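Local coordinates for NAD-dependent epimerase/dehydratase (PDB 4IPT), which probably binds a nicotinamide adenine dinucleotide through a Rossmann-type domain, consistent with a short-chain dehydrogenase/reductase or epimerase/dehydratase role, at residues N99-I104 with S145-T150; F175-V180 with G212-K217. All blocks are in the same frame, centred on the assembly; numbering follows the deposited sequence. Where two conformers were deposited one is given.

Contact 1. Residues N99-I104 with S145-T150. With FMT (formic acid), chain F.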
loop_
_atom_site.group_PDB
_atom_site.type_symbol
_atom_site.label_atom_id
_atom_site.label_comp_id
_atom_site.label_asym_id
_atom_site.label_seq_id
_atom_site.Cartn_x
_atom_site.Cartn_y
_atom_site.Cartn_z
ATOM N N ASN A 99 0.478 -17.385 -10.483
ATOM C CA ASN A 99 -0.927 -17.205 -10.851
ATOM C C ASN A 99 -1.718 -16.362 -9.848
ATOM O O ASN A 99 -2.916 -16.576 -9.671
ATOM C CB ASN A 99 -1.628 -18.561 -11.048
ATOM C CG ASN A 99 -0.974 -19.419 -12.119
ATOM O OD1 ASN A 99 -0.662 -18.945 -13.211
ATOM N ND2 ASN A 99 -0.774 -20.699 -11.809
ATOM N N ILE A 100 -1.049 -15.406 -9.201
ATOM C CA ILE A 100 -1.695 -14.500 -8.260
ATOM C C ILE A 100 -2.212 -13.286 -9.029
ATOM O O ILE A 100 -1.481 -12.721 -9.833
ATOM C CB ILE A 100 -0.718 -14.034 -7.158
ATOM C CG1 ILE A 100 0.058 -15.226 -6.591
ATOM C CG2 ILE A 100 -1.461 -13.282 -6.049
ATOM C CD1 ILE A 100 -0.821 -16.362 -6.065
ATOM N N ARG A 101 -3.463 -12.893 -8.787
ATOM C CA ARG A 101 -4.113 -11.857 -9.601
ATOM C C ARG A 101 -4.368 -10.568 -8.846
ATOM O O ARG A 101 -4.246 -9.482 -9.413
ATOM C CB ARG A 101 -5.443 -12.375 -10.152
ATOM C CG ARG A 101 -5.345 -13.683 -10.920
ATOM C CD ARG A 101 -5.311 -13.451 -12.417
ATOM N NE ARG A 101 -3.991 -13.067 -12.916
ATOM C CZ ARG A 101 -3.752 -11.985 -13.653
ATOM N NH1 ARG A 101 -4.745 -11.166 -13.969
ATOM N NH2 ARG A 101 -2.519 -11.718 -14.067
ATOM N N ARG A 102 -4.721 -10.686 -7.568
ATOM C CA ARG A 102 -5.217 -9.537 -6.812
ATOM C C ARG A 102 -4.123 -8.863 -5.994
ATOM O O ARG A 102 -3.486 -9.496 -5.144
ATOM C CB ARG A 102 -6.344 -9.978 -5.873
ATOM C CG ARG A 102 -7.018 -8.829 -5.138
ATOM C CD ARG A 102 -7.994 -8.073 -6.049
ATOM N NE ARG A 102 -8.683 -7.002 -5.329
ATOM C CZ ARG A 102 -8.346 -5.716 -5.393
ATOM N NH1 ARG A 102 -7.339 -5.336 -6.170
ATOM N NH2 ARG A 102 -9.017 -4.809 -4.691
ATOM N N VAL A 103 -3.902 -7.580 -6.253
ATOM C CA VAL A 103 -2.876 -6.840 -5.541
ATOM C C VAL A 103 -3.340 -5.436 -5.155
ATOM O O VAL A 103 -3.976 -4.734 -5.943
ATOM C CB VAL A 103 -1.556 -6.801 -6.350
ATOM C CG1 VAL A 103 -1.757 -6.078 -7.662
ATOM C CG2 VAL A 103 -0.448 -6.155 -5.542
ATOM N N ILE A 104 -3.046 -5.051 -3.918
ATOM C CA ILE A 104 -3.323 -3.697 -3.432
ATOM C C ILE A 104 -1.981 -3.083 -3.074
ATOM O O ILE A 104 -1.223 -3.657 -2.293
ATOM C CB ILE A 104 -4.220 -3.729 -2.187
ATOM C CG1 ILE A 104 -5.580 -4.345 -2.532
ATOM C CG2 ILE A 104 -4.377 -2.313 -1.615
ATOM C CD1 ILE A 104 -6.429 -4.691 -1.315
ATOM N N SER A 145 1.053 -4.040 -16.037
ATOM C CA SER A 145 0.828 -5.467 -15.808
ATOM C C SER A 145 -0.616 -5.810 -16.166
ATOM O O SER A 145 -1.396 -4.911 -16.489
ATOM C CB SER A 145 1.078 -5.791 -14.331
ATOM O OG SER A 145 -0.016 -5.381 -13.541
ATOM N N ASN A 146 -0.976 -7.095 -16.130
ATOM C CA ASN A 146 -2.384 -7.474 -16.283
ATOM C C ASN A 146 -3.036 -7.852 -14.951
ATOM O O ASN A 146 -4.063 -8.529 -14.911
ATOM C CB ASN A 146 -2.557 -8.607 -17.310
ATOM C CG ASN A 146 -3.978 -8.681 -17.855
ATOM O OD1 ASN A 146 -4.638 -7.652 -18.032
ATOM N ND2 ASN A 146 -4.457 -9.894 -18.116
ATOM N N LEU A 147 -2.439 -7.399 -13.857
ATOM C CA LEU A 147 -2.939 -7.737 -12.526
ATOM C C LEU A 147 -4.237 -7.000 -12.197
ATOM O O LEU A 147 -4.495 -5.895 -12.703
ATOM C CB LEU A 147 -1.888 -7.397 -11.472
ATOM C CG LEU A 147 -0.623 -8.243 -11.427
ATOM C CD1 LEU A 147 0.421 -7.593 -10.537
ATOM C CD2 LEU A 147 -0.955 -9.643 -10.930
ATOM N N ASN A 148 -5.053 -7.626 -11.350
ATOM C CA ASN A 148 -6.234 -6.971 -10.812
ATOM C C ASN A 148 -5.770 -6.112 -9.654
ATOM O O ASN A 148 -5.889 -6.497 -8.494
ATOM C CB ASN A 148 -7.252 -8.025 -10.364
ATOM C CG ASN A 148 -8.529 -7.413 -9.818
ATOM O OD1 ASN A 148 -8.711 -6.201 -9.850
ATOM N ND2 ASN A 148 -9.430 -8.261 -9.341
ATOM N N TYR A 149 -5.237 -4.936 -9.974
ATOM C CA TYR A 149 -4.592 -4.093 -8.974
ATOM C C TYR A 149 -5.499 -2.976 -8.469
ATOM O O TYR A 149 -6.398 -2.521 -9.169
ATOM C CB TYR A 149 -3.285 -3.483 -9.535
ATOM C CG TYR A 149 -3.485 -2.456 -10.633
ATOM C CD1 TYR A 149 -3.869 -1.148 -10.326
ATOM C CD2 TYR A 149 -3.270 -2.776 -11.961
ATOM C CE1 TYR A 149 -4.064 -0.201 -11.314
ATOM C CE2 TYR A 149 -3.456 -1.827 -12.954
ATOM C CZ TYR A 149 -3.840 -0.547 -12.622
ATOM O OH TYR A 149 -4.037 0.403 -13.601
ATOM N N THR A 150 -5.230 -2.529 -7.251
ATOM C CA THR A 150 -5.765 -1.272 -6.749
ATOM C C THR A 150 -4.575 -0.505 -6.199
ATOM O O THR A 150 -3.884 -0.992 -5.305
ATOM C CB THR A 150 -6.762 -1.485 -5.613
ATOM O OG1 THR A 150 -7.768 -2.418 -6.014
ATOM C CG2 THR A 150 -7.432 -0.157 -5.249
HETATM C C FMT F . -4.287 4.207 -13.319
HETATM O O1 FMT F . -4.718 3.176 -12.796
HETATM O O2 FMT F . -3.611 5.065 -12.743
#
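R102, V103 and I104 pair in parallel with N148, Y149 and T150, the two strand axes 4.7 Å apart and 13° from parallel. Backbone bonds fix the register: N148 N to R101 O, V103 N to N148 O and T150 N to V103 O, the last at 2.9 Å.

Guanidinium bonds extend the pairing. R102, its CG anti to the backbone N (chi1 -174°) and its chain bent at chi2, sets NH1 and NH2 end-on against T150 OG1, each 3.0 Å away and near the guanidinium plane. NH1 also donates to N148 O, reaching it from the face opposite V103 N. R101 NH1 gives N146 O a 2.9 Å bond.

Apolar contact lies on the V103 and Y149 face: in the conformer given, one of two, V103 CG1 lies against Y149 CB and L147 CD1, and V103, L147 and Y149 all touch L142 of helix 129-144.

A leucine in place of R102 would probably leave E198 without its salt-bridge mate and take two donors from T150 OG1.

The chemistry thus differs by face: mainly apolar toward the helices, but on the R102 side a buried cation, probably balanced by E198, while T150 OG1 itself donates to F201 O.

Contact 2. Residues F175-V180 with G212-K217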
loop_
_atom_site.group_PDB
_atom_site.type_symbol
_atom_site.label_atom_id
_atom_site.label_comp_id
_atom_site.label_asym_id
_atom_site.label_seq_id
_atom_site.Cartn_x
_atom_site.Cartn_y
_atom_site.Cartn_z
ATOM N N PHE A 175 -7.416 16.360 -5.889
ATOM C CA PHE A 175 -7.154 15.733 -4.596
ATOM C C PHE A 175 -6.761 16.861 -3.683
ATOM O O PHE A 175 -5.655 17.381 -3.771
ATOM C CB PHE A 175 -5.987 14.754 -4.781
ATOM C CG PHE A 175 -5.717 13.831 -3.607
ATOM C CD1 PHE A 175 -5.744 14.274 -2.288
ATOM C CD2 PHE A 175 -5.389 12.514 -3.850
ATOM C CE1 PHE A 175 -5.463 13.401 -1.247
ATOM C CE2 PHE A 175 -5.112 11.642 -2.825
ATOM C CZ PHE A 175 -5.152 12.081 -1.523
ATOM N N ASN A 176 -7.668 17.262 -2.796
ATOM C CA ASN A 176 -7.439 18.471 -2.027
ATOM C C ASN A 176 -6.976 18.220 -0.599
ATOM O O ASN A 176 -6.579 19.158 0.090
ATOM C CB ASN A 176 -8.694 19.334 -2.042
ATOM C CG ASN A 176 -8.927 19.959 -3.392
ATOM O OD1 ASN A 176 -8.018 20.562 -3.962
ATOM N ND2 ASN A 176 -10.139 19.820 -3.918
ATOM N N ASP A 177 -7.029 16.968 -0.165
ATOM C CA ASP A 177 -6.666 16.636 1.213
ATOM C C ASP A 177 -5.156 16.585 1.411
ATOM O O ASP A 177 -4.469 15.824 0.745
ATOM C CB ASP A 177 -7.269 15.290 1.615
ATOM C CG ASP A 177 -8.786 15.291 1.602
ATOM O OD1 ASP A 177 -9.411 16.360 1.713
ATOM O OD2 ASP A 177 -9.356 14.193 1.463
ATOM N N ALA A 178 -4.658 17.390 2.347
ATOM C CA ALA A 178 -3.220 17.537 2.549
ATOM C C ALA A 178 -2.635 16.478 3.473
ATOM O O ALA A 178 -1.412 16.393 3.611
ATOM C CB ALA A 178 -2.908 18.917 3.097
ATOM N N GLN A 179 -3.494 15.678 4.107
ATOM C CA GLN A 179 -3.013 14.672 5.054
ATOM C C GLN A 179 -4.018 13.544 5.251
ATOM O O GLN A 179 -5.186 13.676 4.890
ATOM C CB GLN A 179 -2.751 15.334 6.401
ATOM C CG GLN A 179 -4.027 15.878 7.030
ATOM C CD GLN A 179 -3.770 16.790 8.208
ATOM O OE1 GLN A 179 -2.900 17.662 8.159
ATOM N NE2 GLN A 179 -4.541 16.609 9.270
ATOM N N VAL A 180 -3.539 12.436 5.811
ATOM C CA VAL A 180 -4.398 11.337 6.223
ATOM C C VAL A 180 -3.623 10.520 7.268
ATOM O O VAL A 180 -2.403 10.387 7.185
ATOM C CB VAL A 180 -4.808 10.461 5.003
ATOM C CG1 VAL A 180 -3.580 9.755 4.390
ATOM C CG2 VAL A 180 -5.869 9.435 5.405
ATOM N N GLY A 212 -11.769 17.208 4.826
ATOM C CA GLY A 212 -11.729 18.511 5.465
ATOM C C GLY A 212 -10.330 19.002 5.772
ATOM O O GLY A 212 -10.145 19.842 6.663
ATOM N N THR A 213 -9.344 18.473 5.049
ATOM C CA THR A 213 -7.974 18.942 5.199
ATOM C C THR A 213 -7.473 19.642 3.944
ATOM O O THR A 213 -6.380 19.363 3.463
ATOM C CB THR A 213 -7.015 17.800 5.607
ATOM O OG1 THR A 213 -7.048 16.754 4.625
ATOM C CG2 THR A 213 -7.429 17.236 6.960
ATOM N N HIS A 214 -8.279 20.568 3.435
ATOM C CA HIS A 214 -7.907 21.304 2.240
ATOM C C HIS A 214 -6.920 22.420 2.581
ATOM O O HIS A 214 -7.286 23.593 2.643
ATOM C CB HIS A 214 -9.147 21.844 1.537
ATOM C CG HIS A 214 -10.097 20.783 1.092
ATOM N ND1 HIS A 214 -11.196 21.054 0.304
ATOM C CD2 HIS A 214 -10.121 19.445 1.315
ATOM C CE1 HIS A 214 -11.852 19.937 0.060
ATOM N NE2 HIS A 214 -11.226 18.946 0.673
ATOM N N TYR A 215 -5.667 22.025 2.811
ATOM C CA TYR A 215 -4.606 22.936 3.231
ATOM C C TYR A 215 -3.501 23.008 2.194
ATOM O O TYR A 215 -3.400 22.149 1.324
ATOM C CB TYR A 215 -3.975 22.465 4.547
ATOM C CG TYR A 215 -4.932 22.038 5.639
ATOM C CD1 TYR A 215 -6.137 22.689 5.845
ATOM C CD2 TYR A 215 -4.617 20.966 6.463
ATOM C CE1 TYR A 215 -7.003 22.292 6.851
ATOM C CE2 TYR A 215 -5.475 20.562 7.474
ATOM C CZ TYR A 215 -6.667 21.226 7.658
ATOM O OH TYR A 215 -7.517 20.822 8.664
ATOM N N ASP A 216 -2.645 24.020 2.306
ATOM C CA ASP A 216 -1.521 24.157 1.386
ATOM C C ASP A 216 -0.341 23.256 1.763
ATOM O O ASP A 216 0.610 23.115 0.996
ATOM C CB ASP A 216 -1.077 25.621 1.306
ATOM C CG ASP A 216 -2.143 26.526 0.714
ATOM O OD1 ASP A 216 -3.086 26.010 0.080
ATOM O OD2 ASP A 216 -2.030 27.755 0.881
ATOM N N LYS A 217 -0.424 22.640 2.942
ATOM C CA LYS A 217 0.602 21.717 3.434
ATOM C C LYS A 217 0.003 20.879 4.558
ATOM O O LYS A 217 -0.951 21.314 5.198
ATOM C CB LYS A 217 1.819 22.498 3.940
ATOM C CG LYS A 217 1.449 23.701 4.798
ATOM C CD LYS A 217 2.270 24.939 4.417
ATOM C CE LYS A 217 1.504 26.240 4.712
ATOM N NZ LYS A 217 2.292 27.474 4.403
HETATM O O HOH W 1 -5.406 21.581 -0.532
HETATM O O HOH W 2 -12.627 16.898 1.910
#
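Two first torsions bring H214 and N176 together: in each, CG stands anti to its own carbonyl carbon (chi1 -61° in H214), and the imidazole comes to lie across the CB of N176. That carbon sits 3.6 Å from the ring centroid and only 6° off the normal, a CH-pi contact centred on the face. D177 OD1 approaches the same ring at its edge, in plane, 3.2 Å from H214 CD2. One water joins D177 OD1, G212 N and H214 NE2, while H214 ND1 bonds to a bound di(hydroxyethyl)ether, probably from the crystallisation liquor.

The main direct hydrogen bond is from A178 N to T213 O, 2.8 Å long with an N-H...O angle of 157°. T213 OG1 is a weak second acceptor for the same N-H; its stronger tie is to E210 O. Around this bond the backbones are close: H214 CA aims its hydrogen almost straight at N176 O, and a second water donates to both N176 O and Y215 O. H214 is the centre of an inverse gamma turn, which bends the chain here.

Farther along, the side chains of T213 and Q179 cross at about a right angle, T213 CG2 lying 3.7 Å from Q179 CG. The Q179 amide stands nearly perpendicular to the Y215 ring, with OE1 at the ring edge, 3.9 Å from CE2; S219 and E210 bind its two ends. A178 CB touches Y215 CB at 4.0 Å.

The contact therefore fastens a C-terminal loop, which follows strand 204-209, to the lead-in of strand 179-181. L119 of helix 117-125 packs on A178 and W122 on K217, D177 rests on I169 of strand 167-169, and D177 O bonds to T155 of strand 148-158.

From the N terminus, the chain has already laid down strand 76-79 and helix 85-97 when it enters contact 1. The 40 residues that follow I104, largely helical, form a parallel crossover that contact 1 closes by setting strand 148-158 beside strand 102-108. Only then does contact 2 open: the 31 residues after V180 include strand 204-209 and end when 212-217 returns to 175-180. The two closures are therefore in series, neither nested nor crossed. Their centres lie 29 Å apart on opposite sides of the chain's centre, yet strand 148-158 neighbours strand 179-181, so the sheet that holds contact 1 also reaches the strand against which the C-terminal loop 212-217 packs.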